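Side-chain contacts in hypothetical protein PH1789 (Pyrococcus horikoshii, PDB 1WR2), which is of unknown function but belongs to the ATP-grasp clan, with one six-stranded and one four-stranded antiparallel sheet, both flanked by helices: residues Arg7-Val12 / Lys26-Ala31; Tyr51-Gly56 / Lys82-Leu87; Ile187-Asp192 / Glu223-Val228; Ser198-Asp203 / Lys209-Asn214. One frame throughout, in Å; residues are numbered along the deposited sequence.

Contact 1. Residues Arg7-Val12 / Lys26-Ala31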
# COMPACT_ATOMS: atom_id res chain seq x y z
N ARG A 7 -4.90 -16.60 -5.89
CA ARG A 7 -4.11 -17.57 -5.14
C ARG A 7 -3.75 -17.02 -3.77
O ARG A 7 -4.02 -17.64 -2.74
CB ARG A 7 -2.83 -17.91 -5.92
CG ARG A 7 -2.22 -19.26 -5.57
CD ARG A 7 -0.71 -19.18 -5.61
NE ARG A 7 -0.20 -18.54 -4.40
CZ ARG A 7 1.02 -18.04 -4.27
NH1 ARG A 7 1.87 -18.09 -5.29
NH2 ARG A 7 1.40 -17.48 -3.12
N VAL A 8 -3.13 -15.84 -3.76
CA VAL A 8 -2.74 -15.20 -2.52
C VAL A 8 -3.97 -14.95 -1.65
O VAL A 8 -3.95 -15.17 -0.44
CB VAL A 8 -2.01 -13.86 -2.79
CG1 VAL A 8 -1.47 -13.29 -1.49
CG2 VAL A 8 -0.89 -14.07 -3.78
N ILE A 9 -5.06 -14.51 -2.28
CA ILE A 9 -6.30 -14.25 -1.56
C ILE A 9 -6.84 -15.54 -0.92
O ILE A 9 -7.11 -15.58 0.28
CB ILE A 9 -7.38 -13.65 -2.49
CG1 ILE A 9 -6.99 -12.22 -2.86
CG2 ILE A 9 -8.73 -13.67 -1.81
CD1 ILE A 9 -7.93 -11.56 -3.85
N GLU A 10 -7.01 -16.58 -1.73
CA GLU A 10 -7.51 -17.86 -1.22
C GLU A 10 -6.68 -18.34 -0.03
O GLU A 10 -7.22 -18.72 1.01
CB GLU A 10 -7.48 -18.92 -2.32
CG GLU A 10 -8.60 -18.83 -3.36
CD GLU A 10 -9.99 -18.89 -2.73
OE1 GLU A 10 -10.16 -19.61 -1.72
OE2 GLU A 10 -10.91 -18.23 -3.25
N GLU A 11 -5.37 -18.31 -0.21
CA GLU A 11 -4.43 -18.74 0.83
C GLU A 11 -4.72 -18.07 2.17
O GLU A 11 -4.74 -18.72 3.21
CB GLU A 11 -3.00 -18.43 0.38
CG GLU A 11 -1.91 -18.97 1.30
CD GLU A 11 -0.52 -18.86 0.68
OE1 GLU A 11 0.46 -19.25 1.35
OE2 GLU A 11 -0.41 -18.39 -0.47
N VAL A 12 -4.95 -16.76 2.13
CA VAL A 12 -5.24 -16.00 3.34
C VAL A 12 -6.57 -16.44 3.95
O VAL A 12 -6.66 -16.66 5.16
CB VAL A 12 -5.30 -14.48 3.03
CG1 VAL A 12 -5.73 -13.71 4.27
CG2 VAL A 12 -3.94 -14.00 2.55
N LYS A 26 0.33 -6.35 -1.37
CA LYS A 26 1.18 -5.96 -2.49
C LYS A 26 1.34 -7.03 -3.56
O LYS A 26 1.54 -6.72 -4.73
CB LYS A 26 2.53 -5.49 -1.98
CG LYS A 26 2.45 -4.13 -1.32
CD LYS A 26 3.76 -3.73 -0.70
CE LYS A 26 3.72 -2.31 -0.16
NZ LYS A 26 5.02 -1.99 0.50
N GLN A 27 1.25 -8.30 -3.17
CA GLN A 27 1.32 -9.39 -4.13
C GLN A 27 0.10 -9.26 -5.03
O GLN A 27 0.18 -9.46 -6.24
CB GLN A 27 1.31 -10.74 -3.41
CG GLN A 27 2.65 -11.14 -2.82
CD GLN A 27 2.55 -12.41 -1.98
OE1 GLN A 27 2.16 -12.36 -0.81
NE2 GLN A 27 2.89 -13.54 -2.58
N VAL A 28 -1.05 -8.93 -4.44
CA VAL A 28 -2.27 -8.76 -5.22
C VAL A 28 -2.08 -7.59 -6.18
O VAL A 28 -2.42 -7.66 -7.36
CB VAL A 28 -3.48 -8.49 -4.31
CG1 VAL A 28 -4.71 -8.19 -5.16
CG2 VAL A 28 -3.74 -9.69 -3.42
N LEU A 29 -1.52 -6.50 -5.66
CA LEU A 29 -1.29 -5.31 -6.46
C LEU A 29 -0.34 -5.58 -7.63
O LEU A 29 -0.64 -5.21 -8.76
CB LEU A 29 -0.75 -4.18 -5.58
CG LEU A 29 -1.64 -3.78 -4.39
CD1 LEU A 29 -1.05 -2.57 -3.68
CD2 LEU A 29 -3.04 -3.44 -4.87
N LYS A 30 0.78 -6.24 -7.36
CA LYS A 30 1.74 -6.55 -8.42
C LYS A 30 1.13 -7.42 -9.51
O LYS A 30 1.44 -7.26 -10.69
CB LYS A 30 2.98 -7.24 -7.84
CG LYS A 30 3.89 -6.31 -7.05
CD LYS A 30 5.19 -6.99 -6.62
CE LYS A 30 4.95 -8.11 -5.64
NZ LYS A 30 6.23 -8.69 -5.17
N ALA A 31 0.26 -8.35 -9.11
CA ALA A 31 -0.38 -9.26 -10.06
C ALA A 31 -1.17 -8.48 -11.11
O ALA A 31 -1.52 -9.03 -12.16
CB ALA A 31 -1.31 -10.21 -9.31

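Contact 2. Residues Tyr51-Gly56 / Lys82-Leu87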
# COMPACT_ATOMS: atom_id res chain seq x y z
N TYR A 51 19.03 -9.62 2.56
CA TYR A 51 18.15 -8.83 1.71
C TYR A 51 18.53 -7.35 1.73
O TYR A 51 18.42 -6.67 0.71
CB TYR A 51 16.69 -8.96 2.16
CG TYR A 51 16.08 -10.34 1.97
CD1 TYR A 51 16.28 -11.06 0.80
CD2 TYR A 51 15.27 -10.90 2.96
CE1 TYR A 51 15.68 -12.31 0.60
CE2 TYR A 51 14.66 -12.15 2.78
CZ TYR A 51 14.87 -12.84 1.60
OH TYR A 51 14.25 -14.06 1.40
N ALA A 52 18.97 -6.86 2.88
CA ALA A 52 19.37 -5.46 3.01
C ALA A 52 20.53 -5.20 2.07
O ALA A 52 20.52 -4.23 1.30
CB ALA A 52 19.77 -5.16 4.44
N LYS A 53 21.54 -6.07 2.13
CA LYS A 53 22.71 -5.93 1.26
C LYS A 53 22.26 -6.04 -0.19
O LYS A 53 22.78 -5.36 -1.07
CB LYS A 53 23.74 -7.01 1.55
CG LYS A 53 24.54 -6.80 2.82
CD LYS A 53 25.72 -7.75 2.88
CE LYS A 53 26.64 -7.42 4.04
NZ LYS A 53 27.82 -8.32 4.08
N GLU A 54 21.29 -6.91 -0.42
CA GLU A 54 20.76 -7.15 -1.75
C GLU A 54 20.15 -5.89 -2.37
O GLU A 54 20.58 -5.45 -3.43
CB GLU A 54 19.73 -8.27 -1.70
CG GLU A 54 19.96 -9.38 -2.72
CD GLU A 54 19.03 -10.56 -2.52
OE1 GLU A 54 19.10 -11.20 -1.45
OE2 GLU A 54 18.23 -10.85 -3.43
N ILE A 55 19.16 -5.30 -1.70
CA ILE A 55 18.52 -4.11 -2.23
C ILE A 55 19.29 -2.83 -1.95
O ILE A 55 19.01 -1.79 -2.56
CB ILE A 55 17.07 -3.96 -1.70
CG1 ILE A 55 17.08 -3.68 -0.20
CG2 ILE A 55 16.28 -5.23 -2.00
CD1 ILE A 55 15.69 -3.43 0.35
N GLY A 56 20.26 -2.90 -1.05
CA GLY A 56 21.09 -1.74 -0.72
C GLY A 56 20.56 -0.81 0.36
O GLY A 56 19.38 -0.47 0.38
N LYS A 82 20.71 2.76 8.14
CA LYS A 82 21.90 2.92 7.33
C LYS A 82 22.90 1.77 7.24
O LYS A 82 23.65 1.68 6.27
CB LYS A 82 22.64 4.19 7.75
CG LYS A 82 21.74 5.42 7.82
CD LYS A 82 22.52 6.72 7.89
CE LYS A 82 23.55 6.73 9.01
NZ LYS A 82 24.72 5.86 8.70
N ASN A 83 22.91 0.88 8.23
CA ASN A 83 23.86 -0.22 8.19
C ASN A 83 23.42 -1.47 8.93
O ASN A 83 22.35 -1.51 9.54
CB ASN A 83 25.20 0.25 8.75
CG ASN A 83 25.08 0.77 10.17
OD1 ASN A 83 24.66 0.04 11.08
ND2 ASN A 83 25.44 2.04 10.37
N GLU A 84 24.28 -2.48 8.89
CA GLU A 84 24.02 -3.77 9.52
C GLU A 84 23.84 -3.74 11.04
O GLU A 84 23.00 -4.46 11.57
CB GLU A 84 25.13 -4.74 9.13
CG GLU A 84 24.94 -6.16 9.63
CD GLU A 84 25.87 -7.14 8.95
OE1 GLU A 84 25.76 -7.32 7.72
OE2 GLU A 84 26.72 -7.74 9.66
N GLU A 85 24.63 -2.92 11.73
CA GLU A 85 24.53 -2.83 13.19
C GLU A 85 23.19 -2.23 13.58
O GLU A 85 22.53 -2.70 14.50
CB GLU A 85 25.66 -1.96 13.75
CG GLU A 85 27.08 -2.49 13.50
CD GLU A 85 27.44 -2.52 12.02
OE1 GLU A 85 27.28 -1.49 11.34
OE2 GLU A 85 27.90 -3.59 11.54
N GLU A 86 22.80 -1.18 12.87
CA GLU A 86 21.53 -0.51 13.14
C GLU A 86 20.34 -1.41 12.78
O GLU A 86 19.30 -1.35 13.44
CB GLU A 86 21.47 0.81 12.36
CG GLU A 86 20.07 1.40 12.22
CD GLU A 86 20.09 2.88 11.90
OE1 GLU A 86 20.87 3.31 11.02
OE2 GLU A 86 19.30 3.62 12.54
N LEU A 87 20.49 -2.23 11.75
CA LEU A 87 19.42 -3.13 11.34
C LEU A 87 19.21 -4.19 12.42
O LEU A 87 18.07 -4.56 12.71
CB LEU A 87 19.77 -3.81 10.00
CG LEU A 87 18.65 -4.57 9.26
CD1 LEU A 87 19.01 -4.70 7.78
CD2 LEU A 87 18.45 -5.93 9.88

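Contact 3. Residues Ile187-Asp192 / Glu223-Val228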
# COMPACT_ATOMS: atom_id res chain seq x y z
N ILE A 187 0.37 13.00 -13.85
CA ILE A 187 -1.06 12.69 -13.88
C ILE A 187 -1.38 11.37 -14.57
O ILE A 187 -2.18 10.58 -14.07
CB ILE A 187 -1.85 13.80 -14.61
CG1 ILE A 187 -1.55 15.16 -13.96
CG2 ILE A 187 -3.34 13.49 -14.55
CD1 ILE A 187 -1.87 15.23 -12.50
N ASP A 188 -0.77 11.15 -15.73
CA ASP A 188 -0.99 9.93 -16.50
C ASP A 188 -0.68 8.69 -15.66
O ASP A 188 -1.32 7.64 -15.80
CB ASP A 188 -0.12 9.94 -17.75
CG ASP A 188 -0.56 10.99 -18.75
OD1 ASP A 188 -0.68 12.17 -18.37
OD2 ASP A 188 -0.78 10.63 -19.93
N ALA A 189 0.32 8.81 -14.80
CA ALA A 189 0.70 7.71 -13.93
C ALA A 189 -0.44 7.47 -12.94
O ALA A 189 -0.79 6.34 -12.63
CB ALA A 189 1.99 8.05 -13.19
N ILE A 190 -1.03 8.55 -12.45
CA ILE A 190 -2.14 8.41 -11.51
C ILE A 190 -3.31 7.76 -12.23
O ILE A 190 -3.96 6.86 -11.70
CB ILE A 190 -2.58 9.75 -10.95
CG1 ILE A 190 -1.40 10.44 -10.26
CG2 ILE A 190 -3.72 9.53 -9.96
CD1 ILE A 190 -1.69 11.82 -9.76
N VAL A 191 -3.59 8.22 -13.44
CA VAL A 191 -4.69 7.67 -14.22
C VAL A 191 -4.51 6.17 -14.42
O VAL A 191 -5.46 5.40 -14.35
CB VAL A 191 -4.78 8.36 -15.61
CG1 VAL A 191 -5.75 7.61 -16.49
CG2 VAL A 191 -5.21 9.81 -15.43
N ASP A 192 -3.27 5.76 -14.69
CA ASP A 192 -2.98 4.35 -14.89
C ASP A 192 -3.24 3.54 -13.61
O ASP A 192 -3.79 2.44 -13.67
CB ASP A 192 -1.54 4.16 -15.35
CG ASP A 192 -1.23 2.73 -15.77
OD1 ASP A 192 -1.92 2.21 -16.68
OD2 ASP A 192 -0.31 2.12 -15.19
N GLU A 223 7.76 10.41 -15.05
CA GLU A 223 8.56 9.52 -14.21
C GLU A 223 7.75 8.66 -13.23
O GLU A 223 8.24 8.27 -12.17
CB GLU A 223 9.63 10.33 -13.48
CG GLU A 223 9.12 11.45 -12.62
CD GLU A 223 10.19 12.47 -12.31
OE1 GLU A 223 9.96 13.34 -11.45
OE2 GLU A 223 11.27 12.40 -12.94
N GLY A 224 6.51 8.38 -13.62
CA GLY A 224 5.63 7.53 -12.84
C GLY A 224 5.35 7.80 -11.37
O GLY A 224 5.44 8.93 -10.89
N ALA A 225 5.00 6.73 -10.66
CA ALA A 225 4.69 6.80 -9.24
C ALA A 225 5.05 5.48 -8.57
O ALA A 225 5.43 4.52 -9.24
CB ALA A 225 3.21 7.08 -9.05
N VAL A 226 4.93 5.43 -7.25
CA VAL A 226 5.25 4.23 -6.50
C VAL A 226 4.35 4.06 -5.27
O VAL A 226 4.06 5.02 -4.56
CB VAL A 226 6.74 4.24 -6.06
CG1 VAL A 226 6.97 5.33 -5.02
CG2 VAL A 226 7.14 2.89 -5.52
N ILE A 227 3.89 2.83 -5.05
CA ILE A 227 3.02 2.50 -3.92
C ILE A 227 3.90 2.17 -2.71
O ILE A 227 4.72 1.26 -2.77
CB ILE A 227 2.14 1.30 -4.26
CG1 ILE A 227 1.22 1.65 -5.44
CG2 ILE A 227 1.34 0.87 -3.04
CD1 ILE A 227 0.53 0.45 -6.06
N VAL A 228 3.71 2.90 -1.62
CA VAL A 228 4.52 2.68 -0.43
C VAL A 228 3.95 1.68 0.57
O VAL A 228 4.69 0.90 1.17
CB VAL A 228 4.80 4.02 0.27
CG1 VAL A 228 5.69 3.81 1.49
CG2 VAL A 228 5.46 4.97 -0.72

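Contact 4. Residues Ser198-Asp203 / Lys209-Asn214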
# COMPACT_ATOMS: atom_id res chain seq x y z
N SER A 198 -9.17 -0.27 -10.51
CA SER A 198 -10.54 -0.49 -10.94
C SER A 198 -10.70 -1.90 -11.51
O SER A 198 -11.65 -2.60 -11.21
CB SER A 198 -10.92 0.56 -12.00
OG SER A 198 -12.24 0.38 -12.48
N LYS A 199 -9.73 -2.30 -12.34
CA LYS A 199 -9.72 -3.61 -12.97
C LYS A 199 -9.59 -4.70 -11.91
O LYS A 199 -10.35 -5.67 -11.88
CB LYS A 199 -8.55 -3.69 -13.96
CG LYS A 199 -8.25 -5.07 -14.52
CD LYS A 199 -9.46 -5.70 -15.20
CE LYS A 199 -9.12 -7.08 -15.75
NZ LYS A 199 -10.33 -7.77 -16.28
N LEU A 200 -8.61 -4.51 -11.03
CA LEU A 200 -8.35 -5.44 -9.94
C LEU A 200 -9.60 -5.65 -9.09
O LEU A 200 -9.99 -6.79 -8.80
CB LEU A 200 -7.20 -4.89 -9.08
CG LEU A 200 -6.61 -5.66 -7.89
CD1 LEU A 200 -5.31 -5.01 -7.50
CD2 LEU A 200 -7.57 -5.67 -6.71
N VAL A 201 -10.25 -4.56 -8.70
CA VAL A 201 -11.45 -4.63 -7.87
C VAL A 201 -12.64 -5.24 -8.60
O VAL A 201 -13.40 -6.03 -8.03
CB VAL A 201 -11.83 -3.23 -7.34
CG1 VAL A 201 -13.09 -3.32 -6.48
CG2 VAL A 201 -10.67 -2.66 -6.53
N ASP A 202 -12.81 -4.87 -9.87
CA ASP A 202 -13.92 -5.41 -10.66
C ASP A 202 -13.74 -6.93 -10.76
O ASP A 202 -14.68 -7.69 -10.53
CB ASP A 202 -13.93 -4.74 -12.04
CG ASP A 202 -15.20 -5.02 -12.82
OD1 ASP A 202 -16.29 -5.05 -12.22
OD2 ASP A 202 -15.11 -5.20 -14.05
N ASP A 203 -12.53 -7.37 -11.08
CA ASP A 203 -12.23 -8.80 -11.19
C ASP A 203 -12.48 -9.55 -9.89
O ASP A 203 -13.08 -10.63 -9.88
CB ASP A 203 -10.77 -9.00 -11.56
CG ASP A 203 -10.53 -8.89 -13.03
OD1 ASP A 203 -11.44 -8.42 -13.75
OD2 ASP A 203 -9.43 -9.28 -13.47
N LYS A 209 -13.50 -6.64 0.16
CA LYS A 209 -14.51 -5.79 0.81
C LYS A 209 -14.06 -4.35 0.63
O LYS A 209 -14.81 -3.50 0.15
CB LYS A 209 -14.61 -6.14 2.29
CG LYS A 209 -15.61 -5.31 3.08
CD LYS A 209 -15.64 -5.77 4.54
CE LYS A 209 -16.68 -5.03 5.36
NZ LYS A 209 -16.38 -3.58 5.46
N GLU A 210 -12.81 -4.08 1.02
CA GLU A 210 -12.25 -2.74 0.89
C GLU A 210 -10.73 -2.77 0.83
O GLU A 210 -10.10 -3.77 1.16
CB GLU A 210 -12.72 -1.84 2.05
CG GLU A 210 -12.56 -2.46 3.43
CD GLU A 210 -13.15 -1.59 4.52
OE1 GLU A 210 -14.34 -1.22 4.43
OE2 GLU A 210 -12.42 -1.27 5.48
N MET A 211 -10.14 -1.67 0.38
CA MET A 211 -8.69 -1.61 0.29
C MET A 211 -8.24 -0.18 0.02
O MET A 211 -9.05 0.72 -0.18
CB MET A 211 -8.20 -2.50 -0.85
CG MET A 211 -8.55 -1.97 -2.24
SD MET A 211 -8.18 -3.09 -3.60
CE MET A 211 -6.45 -2.83 -3.83
N ASP A 212 -6.93 0.01 0.03
CA ASP A 212 -6.38 1.31 -0.28
C ASP A 212 -4.91 1.16 -0.57
O ASP A 212 -4.31 0.12 -0.30
CB ASP A 212 -6.60 2.31 0.86
CG ASP A 212 -5.88 1.93 2.13
OD1 ASP A 212 -4.64 1.74 2.09
OD2 ASP A 212 -6.56 1.81 3.17
N LEU A 213 -4.37 2.20 -1.20
CA LEU A 213 -2.97 2.27 -1.53
C LEU A 213 -2.66 3.56 -0.79
O LEU A 213 -3.11 4.63 -1.20
CB LEU A 213 -2.77 2.46 -3.03
CG LEU A 213 -3.52 1.61 -4.05
CD1 LEU A 213 -2.80 1.74 -5.37
CD2 LEU A 213 -3.60 0.15 -3.63
N ASN A 214 -1.91 3.45 0.30
CA ASN A 214 -1.60 4.61 1.13
C ASN A 214 -0.40 4.30 2.01
O ASN A 214 -0.48 3.43 2.89
CB ASN A 214 -2.83 4.94 1.97
CG ASN A 214 -2.62 6.14 2.89
OD1 ASN A 214 -1.58 6.78 2.88
ND2 ASN A 214 -3.63 6.45 3.69

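Contact 1. Residues Arg7-Val12 / Lys26-Ala31
Val8 and Gln27 make the larger part of this interface, which packs two nearly antiparallel helices of an ATP-grasp protein against each other. The axes of helix 7-12 and helix 26-30 come within 9.9 Å, with N-to-C directions 158° apart. The two methyls of Val8 divide the Gln27 side chain between them: CG2 rests 4.0 Å from Gln27 CB, near the root of the side chain, while CG1 lies 4.1 Å from Gln27 CD, at the amide end. The extended Gln27 chain thus passes the valine at about a right angle, and its aliphatic part supplies apolar contact. Beside this pair, Ile9 meets Val28, with CG1 of Ile9 4.2 Å from CG2 of Val28. Ile9 CG1 stands anti to its own carbonyl carbon (chi1 -70°), and this brings the branch nearer to Val28 although the CB itself does not point across.

Beneath these residues, Met20 of strand 19-20 touches both Val8 and Val28, while Leu234 and Ile232 of strand 225-234 cover Ile9 and Val28 respectively. Nearer the solvent, the end of the Arg7 side chain approaches Gln27 and also makes a weak hydrogen bond, part of a salt bridge, from Arg7 NH2 to Glu11 OE2 one turn along its own helix, 3.3 Å long with an N-H...O angle of 154°.

Contact 2. Residues Tyr51-Gly56 / Lys82-Leu87
Ala52 and Leu87 form the apolar part of the contact. Leu87 CD1 lies 3.5 Å from Ala52 CB, closer than usual for two carbons, and both CB atoms point across the interface. Leu87 reaches over because its CG is anti to the backbone N (chi1 -168°), which extends the side chain toward the alanine of helix 51-55.

The charged part lies nearer the solvent. Lys53 and Glu84 both run extended and converge at their ends, where Glu84 OE1 is 3.8 Å from Lys53 CE. The ammonium is farther away, with Lys53 NZ 4.3 Å from Glu84 OE1. That spacing is too long for a salt bridge, so any attraction between the charges is probably modest, and the carboxylate borders the last methylene of the lysine.

Hydrogen bonds shape the start of helix 84-87. Asn83 is its N-cap: Glu86 N donates to Asn83 OD1 over 2.9 Å, with an N-H...O angle of 167° and the donor tilted 21° from the carbonyl plane. Separately, Lys82 N, one residue before the cap, donates to Glu86 OE1 at 2.9 Å, meeting it from above the carboxylate plane. Both bonds lie at the turn that carries Glu84 and Leu87.

Tyr57, just past helix 45-55, touches Ala52, Glu84 and Leu87 alike. Leu87 also meets Leu45, Ala48 and Leu49 of that helix and Ile81 of strand 77-81, so it packs the beginning of helix 84-101 against both helix 45-55 and an outermost strand of the four-stranded sheet.

Contact 3. Residues Ile187-Asp192 / Glu223-Val228
Ala189 sets its single methyl against the backbone of Gly224: CB lies 3.7 Å from Gly224 CA and 3.8 Å from Gly224 C. The same methyl continues along the chain to Ala225, with Ala189 CB 4.1 Å from Ala225 N and 4.4 Å from Ala225 CB. Since this one small group carries the helix side, the backbones come close, and Ala189 CA is 5.1 Å from Gly224 CA. The interface is correspondingly small, 85 Å² summed over both partners.

Gly224 has a positive phi of 53°, which glycine adopts more readily than other residues, and it is here that the chain turns into strand 225-227. Having no side chain, it meets the methyl with main-chain atoms alone. Ala225 then points its CB toward the helix, and the apolar contact passes from loop to strand. No hydrogen bond joins the two segments directly.

A second-shell residue supplies a polar connection instead. Asp186, immediately before the helix, accepts from Ala189 N through OD1 and from Gly224 N through OD2, so one carboxylate is bonded to backbone N-H groups on both sides of the interface and links the two segments, probably helping to hold Ala189 near the glycine. On another side of the helix, Ile190 and Val191 pack on helix 160-168, including Ile167.

The arrangement is that of an ATP-grasp domain's antiparallel sheet whose hairpin, formed by strands 208-218 and 225-234 and paired here through a backbone hydrogen bond between Val226 and Phe217, is met at its turn by the first turn of helix 187-203.

Contact 4. Residues Ser198-Asp203 / Lys209-Asn214
Helix 198-203 faces strand 210-214 across a CA-CA distance of 9.0 Å between Val201 and Glu210, room that the Met211 side chain helps to fill. Its sulfur makes the closest approach: Met211 SD is 3.9 Å from Val201 CG2 and 4.1 Å from Leu200 CD2. Met211 CE extends the contact, lying 4.2 Å from Leu200 CD2. The methionine chain bends at its last torsion (chi3 -81°), so that SD and CE both lie alongside Leu200 CD2. The Val201 and Met211 side chains run antiparallel, one alongside the other. All three side chains are buried, and the junction between helix and strand is apolar.

The polar groups lie off to the sides. On the helix, Lys199 NZ makes a salt bridge of 2.8 Å with Asp203 OD1, using that oxygen's syn lone pair and tying together residues one turn apart. The other oxygen, Asp203 OD2, is hydrogen-bonded to Tyr32 OH, so both carboxylate oxygens have partners. On the strand, Lys209 and Glu210 both face Ile233 in a classic beta bulge, and Lys209 NZ makes a weak hydrogen bond of 3.3 Å, part of a salt bridge, to Glu210 OE1, while Glu210 OE2 forms a salt bridge with Arg231 on the adjoining strand.

Around this core, Val126 of strand 120-129 touches both Val201 and Met211, Ile232 of strand 225-234 borders Met211 from the neighbouring strand, and Val28 of helix 22-30 packs on Leu200, so helix 187-203 and helix 22-30 share a face of the six-stranded sheet.

Contacts 1, 3 and 4 form one connected region. Contact 4 lies closest to contact 1, with centres 12 Å apart: Leu29 CD2 is 3.6 Å from Met211 CE, extending the packing from helix 22-30 into the sheet. Contacts 3 and 4 both use helix 187-203, at its two ends, and neighbouring strands of the six-stranded sheet; Ile227 CD1 meets Leu213 CD1 at 3.6 Å. Contacts 1 and 3 are joined by a probable hydrogen bond of 3.0 Å from Lys26 NZ to Val228 O. Contact 2 stands apart on the four-stranded sheet, its nearest atoms about 11 Å from contact 1, about 12 Å from contact 3 and about 18 Å from contact 4, which lies on the opposite side of the chain's centre.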